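Local atomic coordinates of Rbstp0775 protein (PDB entry 1RZ3), a protein that is of unknown function but probably binds ATP and acts as a kinase of the phosphoribulokinase and uridine kinase family. Residues Lys67-Gly72 against Ile173-Lys178; Gln92-Leu97 against Lys138-Phe143; Gly26-Ser31 against Asp181-Thr186; Leu105-His110 against Ser116-Tyr121. One frame throughout, in Å; residues are numbered along the deposited sequence.

Interaction 1: residues Lys67-Gly72 against Ile173-Lys178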
# COMPACT_ATOMS: atom_id res chain seq x y z
N LYS A 67 16.10 -5.92 -11.72
CA LYS A 67 15.93 -6.81 -10.58
C LYS A 67 14.56 -7.49 -10.50
O LYS A 67 14.37 -8.41 -9.71
CB LYS A 67 16.19 -6.06 -9.27
CG LYS A 67 17.63 -5.61 -9.10
CD LYS A 67 17.88 -5.04 -7.71
CE LYS A 67 19.33 -4.63 -7.54
NZ LYS A 67 19.62 -4.13 -6.16
N ARG A 68 13.61 -7.05 -11.32
CA ARG A 68 12.28 -7.64 -11.30
C ARG A 68 11.82 -8.14 -12.66
O ARG A 68 10.68 -8.58 -12.81
CB ARG A 68 11.28 -6.63 -10.73
CG ARG A 68 11.22 -5.32 -11.49
CD ARG A 68 10.58 -4.22 -10.65
NE ARG A 68 10.62 -2.94 -11.33
CZ ARG A 68 9.77 -2.57 -12.28
NH1 ARG A 68 8.80 -3.40 -12.65
NH2 ARG A 68 9.89 -1.39 -12.87
N TYR A 69 12.71 -8.06 -13.65
CA TYR A 69 12.42 -8.52 -15.01
C TYR A 69 13.60 -9.33 -15.54
O TYR A 69 14.74 -9.08 -15.16
CB TYR A 69 12.17 -7.34 -15.96
CG TYR A 69 10.86 -6.62 -15.76
CD1 TYR A 69 9.64 -7.28 -15.87
CD2 TYR A 69 10.84 -5.25 -15.49
CE1 TYR A 69 8.43 -6.61 -15.73
CE2 TYR A 69 9.64 -4.56 -15.34
CZ TYR A 69 8.44 -5.25 -15.46
OH TYR A 69 7.25 -4.57 -15.31
N HIS A 70 13.32 -10.31 -16.40
CA HIS A 70 14.36 -11.15 -16.99
C HIS A 70 15.31 -11.73 -15.94
O HIS A 70 16.53 -11.75 -16.14
CB HIS A 70 15.17 -10.34 -18.00
CG HIS A 70 14.34 -9.65 -19.03
ND1 HIS A 70 13.50 -10.34 -19.88
CD2 HIS A 70 14.19 -8.34 -19.34
CE1 HIS A 70 12.87 -9.48 -20.67
NE2 HIS A 70 13.28 -8.26 -20.36
N THR A 71 14.75 -12.19 -14.83
CA THR A 71 15.53 -12.77 -13.75
C THR A 71 15.63 -14.28 -13.95
O THR A 71 16.43 -14.95 -13.29
CB THR A 71 14.87 -12.52 -12.39
OG1 THR A 71 13.59 -13.17 -12.36
CG2 THR A 71 14.68 -11.03 -12.14
N GLY A 72 14.81 -14.81 -14.85
CA GLY A 72 14.82 -16.23 -15.10
C GLY A 72 13.68 -16.90 -14.36
O GLY A 72 13.28 -18.02 -14.69
N ILE A 173 -1.45 -12.57 -17.63
CA ILE A 173 -1.81 -13.72 -16.80
C ILE A 173 -0.59 -14.22 -16.02
O ILE A 173 -0.66 -14.45 -14.81
CB ILE A 173 -2.35 -14.88 -17.66
CG1 ILE A 173 -3.71 -14.51 -18.24
CG2 ILE A 173 -2.42 -16.17 -16.84
CD1 ILE A 173 -4.29 -15.56 -19.16
N ASN A 174 0.51 -14.38 -16.74
CA ASN A 174 1.75 -14.86 -16.15
C ASN A 174 2.22 -14.02 -14.97
O ASN A 174 2.59 -14.56 -13.93
CB ASN A 174 2.87 -14.87 -17.20
CG ASN A 174 2.64 -15.91 -18.27
OD1 ASN A 174 1.69 -16.69 -18.20
ND2 ASN A 174 3.51 -15.93 -19.27
N ARG A 175 2.21 -12.71 -15.14
CA ARG A 175 2.69 -11.83 -14.08
C ARG A 175 1.65 -11.41 -13.06
O ARG A 175 1.78 -11.72 -11.87
CB ARG A 175 3.34 -10.59 -14.69
CG ARG A 175 4.19 -9.80 -13.70
CD ARG A 175 4.85 -8.59 -14.35
NE ARG A 175 5.87 -8.01 -13.48
CZ ARG A 175 7.09 -8.51 -13.31
NH1 ARG A 175 7.46 -9.60 -13.96
NH2 ARG A 175 7.93 -7.92 -12.47
N TYR A 176 0.60 -10.74 -13.51
CA TYR A 176 -0.43 -10.23 -12.61
C TYR A 176 -1.43 -11.23 -12.04
O TYR A 176 -1.54 -11.37 -10.82
CB TYR A 176 -1.16 -9.08 -13.30
CG TYR A 176 -0.23 -7.92 -13.56
CD1 TYR A 176 0.12 -7.04 -12.54
CD2 TYR A 176 0.37 -7.75 -14.81
CE1 TYR A 176 1.04 -6.02 -12.75
CE2 TYR A 176 1.30 -6.74 -15.03
CZ TYR A 176 1.63 -5.88 -14.00
OH TYR A 176 2.56 -4.88 -14.20
N TRP A 177 -2.15 -11.92 -12.91
CA TRP A 177 -3.15 -12.88 -12.46
C TRP A 177 -2.59 -13.96 -11.53
O TRP A 177 -3.17 -14.22 -10.48
CB TRP A 177 -3.84 -13.52 -13.68
CG TRP A 177 -4.75 -14.66 -13.34
CD1 TRP A 177 -4.40 -15.97 -13.16
CD2 TRP A 177 -6.17 -14.60 -13.12
NE1 TRP A 177 -5.50 -16.72 -12.84
CE2 TRP A 177 -6.60 -15.91 -12.81
CE3 TRP A 177 -7.11 -13.56 -13.15
CZ2 TRP A 177 -7.94 -16.21 -12.53
CZ3 TRP A 177 -8.45 -13.86 -12.88
CH2 TRP A 177 -8.85 -15.17 -12.57
N LYS A 178 -1.47 -14.57 -11.89
CA LYS A 178 -0.90 -15.61 -11.05
C LYS A 178 -0.38 -15.10 -9.71
O LYS A 178 -0.53 -15.77 -8.69
CB LYS A 178 0.22 -16.35 -11.81
CG LYS A 178 -0.31 -17.22 -12.95
CD LYS A 178 0.81 -17.77 -13.84
CE LYS A 178 1.75 -18.70 -13.09
NZ LYS A 178 2.83 -19.19 -14.00
O HOH W 1 5.15 -5.41 -12.68

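Interaction 2: residues Gln92-Leu97 against Lys138-Phe143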
# COMPACT_ATOMS: atom_id res chain seq x y z
N GLN A 92 13.31 -0.22 7.06
CA GLN A 92 13.38 1.22 6.84
C GLN A 92 12.08 1.99 6.74
O GLN A 92 12.09 3.23 6.79
CB GLN A 92 14.24 1.49 5.61
CG GLN A 92 15.65 0.92 5.71
CD GLN A 92 16.34 1.30 7.01
OE1 GLN A 92 16.23 2.43 7.47
NE2 GLN A 92 17.07 0.35 7.59
N LEU A 93 10.96 1.30 6.58
CA LEU A 93 9.68 1.99 6.48
C LEU A 93 8.67 1.55 7.53
O LEU A 93 8.35 2.30 8.46
CB LEU A 93 9.08 1.79 5.08
CG LEU A 93 7.69 2.40 4.81
CD1 LEU A 93 7.73 3.90 5.05
CD2 LEU A 93 7.27 2.10 3.38
N PHE A 94 8.17 0.33 7.41
CA PHE A 94 7.14 -0.16 8.32
C PHE A 94 7.46 -0.12 9.81
O PHE A 94 6.64 0.36 10.59
CB PHE A 94 6.71 -1.57 7.88
CG PHE A 94 6.01 -1.57 6.55
CD1 PHE A 94 4.69 -1.14 6.44
CD2 PHE A 94 6.69 -1.94 5.39
CE1 PHE A 94 4.06 -1.06 5.20
CE2 PHE A 94 6.07 -1.86 4.14
CZ PHE A 94 4.75 -1.42 4.05
N ARG A 95 8.64 -0.59 10.20
CA ARG A 95 9.02 -0.57 11.62
C ARG A 95 9.18 0.85 12.16
O ARG A 95 9.11 1.08 13.36
CB ARG A 95 10.34 -1.31 11.85
CG ARG A 95 10.28 -2.82 11.72
CD ARG A 95 11.63 -3.44 12.08
NE ARG A 95 11.62 -4.90 11.95
CZ ARG A 95 12.67 -5.68 12.17
NH1 ARG A 95 13.82 -5.16 12.55
NH2 ARG A 95 12.56 -7.00 12.02
N GLN A 96 9.39 1.80 11.25
CA GLN A 96 9.60 3.20 11.62
C GLN A 96 8.35 4.09 11.66
O GLN A 96 8.41 5.22 12.14
CB GLN A 96 10.60 3.83 10.64
CG GLN A 96 11.88 3.04 10.46
CD GLN A 96 12.68 2.95 11.73
OE1 GLN A 96 13.04 3.97 12.33
NE2 GLN A 96 12.97 1.73 12.16
N LEU A 97 7.23 3.59 11.15
CA LEU A 97 6.01 4.39 11.10
C LEU A 97 5.51 4.96 12.42
O LEU A 97 5.02 6.10 12.47
CB LEU A 97 4.88 3.58 10.45
CG LEU A 97 5.14 3.14 9.00
CD1 LEU A 97 3.96 2.34 8.50
CD2 LEU A 97 5.39 4.35 8.12
N LYS A 138 2.84 -11.21 5.48
CA LYS A 138 3.21 -11.41 6.88
C LYS A 138 4.21 -10.45 7.51
O LYS A 138 4.08 -10.10 8.69
CB LYS A 138 3.70 -12.84 7.08
CG LYS A 138 4.94 -13.19 6.28
CD LYS A 138 5.36 -14.64 6.53
CE LYS A 138 6.60 -15.01 5.71
NZ LYS A 138 6.40 -14.83 4.25
N GLU A 139 5.19 -10.02 6.74
CA GLU A 139 6.22 -9.12 7.24
C GLU A 139 5.72 -7.71 7.60
O GLU A 139 6.22 -7.10 8.55
CB GLU A 139 7.35 -8.99 6.21
CG GLU A 139 8.12 -10.27 5.89
CD GLU A 139 7.35 -11.28 5.04
OE1 GLU A 139 6.39 -10.89 4.34
OE2 GLU A 139 7.74 -12.47 5.04
N TRP A 140 4.75 -7.22 6.84
CA TRP A 140 4.22 -5.87 7.05
C TRP A 140 2.97 -5.75 7.92
O TRP A 140 2.77 -4.74 8.60
CB TRP A 140 3.97 -5.21 5.69
CG TRP A 140 5.17 -5.18 4.78
CD1 TRP A 140 6.49 -5.31 5.15
CD2 TRP A 140 5.18 -4.95 3.37
NE1 TRP A 140 7.31 -5.16 4.05
CE2 TRP A 140 6.53 -4.94 2.94
CE3 TRP A 140 4.17 -4.74 2.42
CZ2 TRP A 140 6.89 -4.73 1.61
CZ3 TRP A 140 4.53 -4.52 1.09
CH2 TRP A 140 5.88 -4.52 0.70
N ARG A 141 2.13 -6.78 7.90
CA ARG A 141 0.89 -6.81 8.68
C ARG A 141 0.90 -6.24 10.10
O ARG A 141 0.02 -5.46 10.47
CB ARG A 141 0.36 -8.25 8.79
CG ARG A 141 -0.21 -8.85 7.54
CD ARG A 141 -1.23 -9.94 7.90
NE ARG A 141 -0.64 -11.15 8.50
CZ ARG A 141 -0.14 -12.16 7.80
NH1 ARG A 141 -0.15 -12.13 6.47
NH2 ARG A 141 0.33 -13.24 8.42
N PRO A 142 1.88 -6.65 10.92
CA PRO A 142 1.94 -6.16 12.31
C PRO A 142 1.99 -4.65 12.48
O PRO A 142 1.66 -4.15 13.55
CB PRO A 142 3.21 -6.82 12.86
CG PRO A 142 3.44 -8.00 11.94
CD PRO A 142 3.06 -7.46 10.60
N PHE A 143 2.37 -3.94 11.44
CA PHE A 143 2.50 -2.49 11.55
C PHE A 143 1.31 -1.66 11.11
O PHE A 143 1.39 -0.42 11.10
CB PHE A 143 3.78 -2.06 10.82
CG PHE A 143 5.00 -2.78 11.32
CD1 PHE A 143 5.51 -2.50 12.59
CD2 PHE A 143 5.59 -3.79 10.57
CE1 PHE A 143 6.57 -3.24 13.10
CE2 PHE A 143 6.65 -4.53 11.08
CZ PHE A 143 7.15 -4.25 12.35

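Interaction 3: residues Gly26-Ser31 against Asp181-Thr186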
# COMPACT_ATOMS: atom_id res chain seq x y z
N GLY A 26 -3.98 1.11 6.07
CA GLY A 26 -3.52 0.49 4.85
C GLY A 26 -4.66 0.33 3.87
O GLY A 26 -5.78 0.00 4.27
N ILE A 27 -4.39 0.59 2.60
CA ILE A 27 -5.39 0.42 1.56
C ILE A 27 -4.78 -0.64 0.65
O ILE A 27 -3.90 -0.36 -0.16
CB ILE A 27 -5.64 1.72 0.77
CG1 ILE A 27 -6.20 2.80 1.71
CG2 ILE A 27 -6.63 1.46 -0.36
CD1 ILE A 27 -6.58 4.09 1.02
N ASP A 28 -5.25 -1.87 0.83
CA ASP A 28 -4.77 -3.03 0.08
C ASP A 28 -5.71 -3.32 -1.08
O ASP A 28 -6.93 -3.25 -0.95
CB ASP A 28 -4.69 -4.21 1.05
CG ASP A 28 -3.99 -5.42 0.46
OD1 ASP A 28 -3.11 -5.27 -0.42
OD2 ASP A 28 -4.30 -6.54 0.91
N GLY A 29 -5.14 -3.64 -2.23
CA GLY A 29 -5.97 -3.95 -3.38
C GLY A 29 -5.10 -4.33 -4.55
O GLY A 29 -3.92 -3.97 -4.59
N LEU A 30 -5.67 -5.06 -5.50
CA LEU A 30 -4.92 -5.51 -6.66
C LEU A 30 -4.65 -4.37 -7.64
O LEU A 30 -5.17 -3.26 -7.48
CB LEU A 30 -5.68 -6.64 -7.36
CG LEU A 30 -6.11 -7.79 -6.44
CD1 LEU A 30 -6.73 -8.91 -7.27
CD2 LEU A 30 -4.91 -8.31 -5.66
N SER A 31 -3.82 -4.64 -8.64
CA SER A 31 -3.47 -3.63 -9.64
C SER A 31 -4.70 -3.05 -10.32
O SER A 31 -5.62 -3.78 -10.70
CB SER A 31 -2.54 -4.24 -10.69
OG SER A 31 -2.20 -3.29 -11.68
N ASP A 181 -3.44 -14.45 -7.60
CA ASP A 181 -4.02 -15.70 -7.11
C ASP A 181 -3.17 -16.24 -5.96
O ASP A 181 -3.70 -16.77 -4.99
CB ASP A 181 -4.09 -16.74 -8.23
CG ASP A 181 -5.12 -16.39 -9.28
OD1 ASP A 181 -5.96 -15.49 -9.04
OD2 ASP A 181 -5.11 -17.04 -10.35
N TYR A 182 -1.85 -16.10 -6.08
CA TYR A 182 -0.93 -16.57 -5.05
C TYR A 182 -1.19 -15.82 -3.75
O TYR A 182 -1.28 -16.41 -2.67
CB TYR A 182 0.52 -16.33 -5.49
CG TYR A 182 1.55 -16.85 -4.51
CD1 TYR A 182 1.82 -18.21 -4.41
CD2 TYR A 182 2.22 -15.98 -3.65
CE1 TYR A 182 2.75 -18.70 -3.49
CE2 TYR A 182 3.15 -16.45 -2.72
CZ TYR A 182 3.41 -17.81 -2.65
OH TYR A 182 4.33 -18.29 -1.75
N TYR A 183 -1.32 -14.50 -3.86
CA TYR A 183 -1.57 -13.65 -2.70
C TYR A 183 -2.88 -14.02 -2.01
O TYR A 183 -2.92 -14.24 -0.80
CB TYR A 183 -1.59 -12.18 -3.14
CG TYR A 183 -1.84 -11.19 -2.02
CD1 TYR A 183 -1.05 -11.20 -0.87
CD2 TYR A 183 -2.83 -10.22 -2.14
CE1 TYR A 183 -1.24 -10.25 0.14
CE2 TYR A 183 -3.03 -9.26 -1.14
CZ TYR A 183 -2.23 -9.29 -0.00
OH TYR A 183 -2.41 -8.35 0.99
N LEU A 184 -3.95 -14.09 -2.80
CA LEU A 184 -5.27 -14.42 -2.29
C LEU A 184 -5.31 -15.76 -1.58
O LEU A 184 -5.97 -15.90 -0.55
CB LEU A 184 -6.29 -14.41 -3.43
CG LEU A 184 -6.62 -13.04 -4.04
CD1 LEU A 184 -7.42 -13.22 -5.32
CD2 LEU A 184 -7.40 -12.21 -3.02
N GLU A 185 -4.61 -16.75 -2.12
CA GLU A 185 -4.60 -18.08 -1.53
C GLU A 185 -3.68 -18.22 -0.32
O GLU A 185 -4.04 -18.89 0.65
CB GLU A 185 -4.21 -19.11 -2.58
CG GLU A 185 -4.11 -20.53 -2.04
CD GLU A 185 -3.82 -21.55 -3.12
OE1 GLU A 185 -2.75 -21.45 -3.76
OE2 GLU A 185 -4.66 -22.45 -3.33
N THR A 186 -2.52 -17.59 -0.37
CA THR A 186 -1.56 -17.70 0.72
C THR A 186 -1.82 -16.75 1.90
O THR A 186 -1.67 -17.15 3.05
CB THR A 186 -0.11 -17.49 0.22
OG1 THR A 186 0.05 -16.16 -0.28
CG2 THR A 186 0.22 -18.48 -0.89

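Interaction 4: residues Leu105-His110 against Ser116-Tyr121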
# COMPACT_ATOMS: atom_id res chain seq x y z
N LEU A 105 13.81 7.87 1.71
CA LEU A 105 13.70 6.64 0.95
C LEU A 105 13.98 6.83 -0.53
O LEU A 105 13.85 7.94 -1.06
CB LEU A 105 12.28 6.09 1.09
CG LEU A 105 11.66 5.96 2.48
CD1 LEU A 105 10.15 5.84 2.37
CD2 LEU A 105 12.24 4.75 3.19
N PRO A 106 14.36 5.75 -1.22
CA PRO A 106 14.63 5.84 -2.65
C PRO A 106 13.28 5.78 -3.36
O PRO A 106 12.51 4.84 -3.16
CB PRO A 106 15.49 4.61 -2.92
CG PRO A 106 14.95 3.61 -1.94
CD PRO A 106 14.79 4.44 -0.68
N PHE A 107 12.96 6.81 -4.14
CA PHE A 107 11.71 6.84 -4.86
C PHE A 107 11.96 6.45 -6.31
O PHE A 107 12.80 7.03 -6.98
CB PHE A 107 11.09 8.24 -4.77
CG PHE A 107 10.33 8.48 -3.49
CD1 PHE A 107 8.94 8.37 -3.46
CD2 PHE A 107 11.00 8.78 -2.31
CE1 PHE A 107 8.23 8.56 -2.27
CE2 PHE A 107 10.31 8.98 -1.12
CZ PHE A 107 8.91 8.87 -1.10
N TYR A 108 11.22 5.44 -6.78
CA TYR A 108 11.39 4.94 -8.14
C TYR A 108 10.71 5.76 -9.23
O TYR A 108 9.53 6.10 -9.13
CB TYR A 108 10.89 3.50 -8.23
CG TYR A 108 11.15 2.84 -9.56
CD1 TYR A 108 12.45 2.58 -9.98
CD2 TYR A 108 10.10 2.46 -10.39
CE1 TYR A 108 12.70 1.95 -11.19
CE2 TYR A 108 10.34 1.83 -11.61
CZ TYR A 108 11.64 1.57 -12.00
OH TYR A 108 11.90 0.93 -13.19
N ASP A 109 11.47 6.07 -10.28
CA ASP A 109 10.95 6.81 -11.43
C ASP A 109 10.76 5.76 -12.51
O ASP A 109 11.73 5.27 -13.09
CB ASP A 109 11.96 7.86 -11.90
CG ASP A 109 11.37 8.80 -12.94
OD1 ASP A 109 10.83 8.30 -13.95
OD2 ASP A 109 11.45 10.03 -12.75
N HIS A 110 9.50 5.41 -12.77
CA HIS A 110 9.14 4.41 -13.76
C HIS A 110 9.63 4.71 -15.18
O HIS A 110 10.01 3.80 -15.92
CB HIS A 110 7.62 4.23 -13.77
CG HIS A 110 7.06 3.87 -12.43
ND1 HIS A 110 7.23 2.63 -11.85
CD2 HIS A 110 6.35 4.60 -11.53
CE1 HIS A 110 6.65 2.61 -10.66
NE2 HIS A 110 6.12 3.80 -10.44
N SER A 116 15.72 8.04 -6.74
CA SER A 116 16.25 9.27 -6.19
C SER A 116 15.83 9.29 -4.72
O SER A 116 14.72 8.87 -4.39
CB SER A 116 15.68 10.49 -6.92
OG SER A 116 14.27 10.58 -6.72
N LYS A 117 16.73 9.74 -3.85
CA LYS A 117 16.42 9.79 -2.43
C LYS A 117 15.60 11.04 -2.11
O LYS A 117 16.03 12.16 -2.38
CB LYS A 117 17.71 9.81 -1.60
CG LYS A 117 18.55 8.54 -1.71
CD LYS A 117 19.80 8.65 -0.85
CE LYS A 117 20.65 7.39 -0.93
NZ LYS A 117 21.15 7.14 -2.31
N ARG A 118 14.42 10.83 -1.53
CA ARG A 118 13.55 11.94 -1.16
C ARG A 118 13.15 11.74 0.29
O ARG A 118 13.19 10.62 0.80
CB ARG A 118 12.31 11.96 -2.05
CG ARG A 118 12.61 11.85 -3.55
CD ARG A 118 13.42 13.04 -4.04
NE ARG A 118 12.66 14.29 -3.96
CZ ARG A 118 13.20 15.50 -4.05
NH1 ARG A 118 14.51 15.63 -4.22
NH2 ARG A 118 12.42 16.58 -3.97
N THR A 119 12.77 12.82 0.97
CA THR A 119 12.41 12.72 2.37
C THR A 119 10.93 12.96 2.64
O THR A 119 10.30 13.83 2.03
CB THR A 119 13.25 13.72 3.20
OG1 THR A 119 14.64 13.39 3.06
CG2 THR A 119 12.85 13.68 4.67
N VAL A 120 10.37 12.17 3.55
CA VAL A 120 8.98 12.32 3.94
C VAL A 120 8.96 12.54 5.45
O VAL A 120 9.55 11.77 6.21
CB VAL A 120 8.13 11.06 3.61
CG1 VAL A 120 6.71 11.24 4.12
CG2 VAL A 120 8.11 10.84 2.11
N TYR A 121 8.31 13.61 5.89
CA TYR A 121 8.24 13.91 7.31
C TYR A 121 6.98 13.34 7.94
O TYR A 121 5.87 13.58 7.46
CB TYR A 121 8.28 15.43 7.52
CG TYR A 121 9.64 16.01 7.22
CD1 TYR A 121 10.62 16.09 8.21
CD2 TYR A 121 9.96 16.44 5.93
CE1 TYR A 121 11.90 16.57 7.92
CE2 TYR A 121 11.23 16.92 5.63
CZ TYR A 121 12.19 16.99 6.63
OH TYR A 121 13.45 17.46 6.33
O HOH W 2 12.83 9.15 -8.50

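Interaction 1: residues Lys67-Gly72 against Ile173-Lys178
The long helix 169-187 of this P-loop NTPase fold meets the short helix 65-68 and the residue that follows through Arg175, which reaches Arg68 and Tyr69. Its chain is extended from CG to NE and leaves the helix with CG anti to the backbone N (chi1 -165°). This length spans a wide backbone gap, Arg175 CA lying 10.3 Å from Tyr69 CA. Arg175 NH2 donates to Arg68 O at 2.8 Å, with an N-H...O angle of 155°. Tyr69 comes over one face of the guanidinium, its CE1 3.4 Å from Arg175 CZ and above the centre of the group; the two planes are inclined by 33°, and the ring leans over the group obliquely. A water lying at the guanidinium edge accepts from Arg175 NE at 2.8 Å and is 3.0 Å from Tyr176 OH. Arg175 NH1 turns to Glu75 and Glu78 of helix 75-82, forming a salt bridge with each, while the guanidinium of Arg68 bonds to Val63 O and to the hydroxyl of Tyr108. With a leucine in place of Arg175, Arg68 O would probably lose this donor and the two glutamates their shared counter-charge. All three nitrogens of the buried guanidinium thus have a polar partner, and the two carboxylates are likely to offset the like charge of Arg68, whose NH1 is 4.6 Å from Arg175 NH2.

Interaction 2: residues Gln92-Leu97 against Lys138-Phe143
Phe94 and Trp140 each set CG anti to the carbonyl carbon, beside the backbone N (chi1 -66° and -56°), and these torsions bring the two rings face to face. The stack joins helix 86-94 to the loop between strands 127-132 and 146-150, two strands of the parallel sheet of the P-loop NTPase fold. The Phe94 ring lies against the five-membered ring of the indole, the centroids 3.9 Å apart and the planes at 23°. Its CE2 sits over the middle of the indole, and Phe94 CE2 to Trp140 CD2 is 3.3 Å, a tight approach. Trp140 CB adds a CH-pi contact, almost exactly on the normal of the Phe94 ring and 4.0 Å from its centroid. Leu93 closes on the opposite face of Phe94, whose side chain also touches Ile130 of the sheet. The indole has further partners in Arg137, a cation-pi neighbour, and Val86 O, a weak acceptor for NE1. Phe143, on a 3-10 turn tied back by Phe143 N to Trp140 O at 3.0 Å, turns one ring face to the backbone of Phe94 and Arg95. Arg95 CA rests over that face as a CH-pi donor, 4.2 Å from the Phe143 centroid. Phe94 CB meets the ring at Phe143 CD2, 3.7 Å away, while the aliphatic part of Arg95 reaches further along it, its CG 3.5 Å from Phe143 CZ.

Interaction 3: residues Gly26-Ser31 against Asp181-Thr186
Asp28 and Tyr183 approach from opposite directions and meet in one short hydrogen bond, Tyr183 OH donating to Asp28 OD2 at 2.6 Å. The phenol comes to the syn side of OD2, 27° out of the carboxylate plane. OD2 in turn lies at the edge of the tyrosine ring, near its plane, and the carboxylate is turned 79° against the ring. The tyrosine has CG anti to the backbone N (chi1 -180°), which sends the ring straight out from the helix to the strand. Backbone amides of the loop after strand 127-132 complete the buried polar group: Leu135 N bonds to Asp28 OD1 and Gln136 N to Tyr183 OH. The bond links helix 169-187 to strand 23-29, the middle strand of the five-stranded parallel sheet, just where that strand leads into what is probably the Walker A P-loop. A phenylalanine at Tyr183 would keep the ring, but would probably leave Asp28 OD2 without this donor and Gln136 N without its acceptor. Among apolar contacts, the ring of Tyr183 meets Phe134 edge to face and touches Pro189, while Leu30 and Leu184 both pack on Tyr149. Within the helix, Tyr182 O accepts twice, from Thr186 N at 2.9 Å and Thr186 OG1 at 2.7 Å, the donors arriving from opposite faces of its plane. Thr186 CG2 stands over the centre of the Tyr182 ring, 3.6 Å above its plane.

Interaction 4: residues Leu105-His110 against Ser116-Tyr121
Phe107 and Arg118 cross at about a right angle, the arginine's aliphatic root meeting the phenylalanine ring obliquely, with Arg118 CB 3.4 Å from Phe107 CD2. The bends of the arginine chain at chi2 and chi3 carry the guanidinium off the ring, its plane at 79° to it. Val120 also comes across Phe107 at roughly a right angle, but at the ring's edge: Val120 CG2 lies near the ring plane and 3.9 Å from Phe107 CZ. His61, from a neighbouring loop, meets the same phenylalanine edge to face. Leu105, Phe107, Ser116 and Arg118 all project from one face of the sheet, Pro106 and Lys117 from the other. They belong to the antiparallel beta hairpin of strands 102-109 and 114-121, strongly twisted, with the strand directions at 120°; it may correspond to the hairpin that lines the nucleoside pocket in uridine-cytidine kinases. Leu105 and Arg118 are a hydrogen-bonded pair, Leu105 N to Arg118 O and Arg118 N to Leu105 O both measuring 3.0 Å. Phe107 and Ser116 make the second such pair, with Phe107 N to Ser116 O short at 2.7 Å and straight (180° at the hydrogen) and Ser116 N to Phe107 O at 3.1 Å. The proline, which has no N-H to give, occupies the non-hydrogen-bonded pair, Pro106 CA being 4.3 Å from Lys117 CA. A water donates to Phe107 O at 2.6 Å and also hydrogen-bonds to Ser116 OG, bridging the strands beside the Ser116 N to Phe107 O bond.

In the fold
Interactions 1 and 3 draw on the same helix 169-187; their centres are 16 Å apart and they touch where Tyr176 CD1 lies 4.3 Å from Ser31 CB, within the probable P-loop. Interaction 4 meets interaction 1 through a probable hydrogen bond, Arg68 NH2 to Tyr108 OH at 3.1 Å, and packs on interaction 2, with Leu93 CD1 4.1 Å from Leu105 CD1. Interactions 3 and 4 lie on opposite sides of the chain's centre, 24 Å apart between centres. The calcium-binding residue Asp124 is nearest to interaction 4 in sequence, about 11 Å between its side chain and that of Val120.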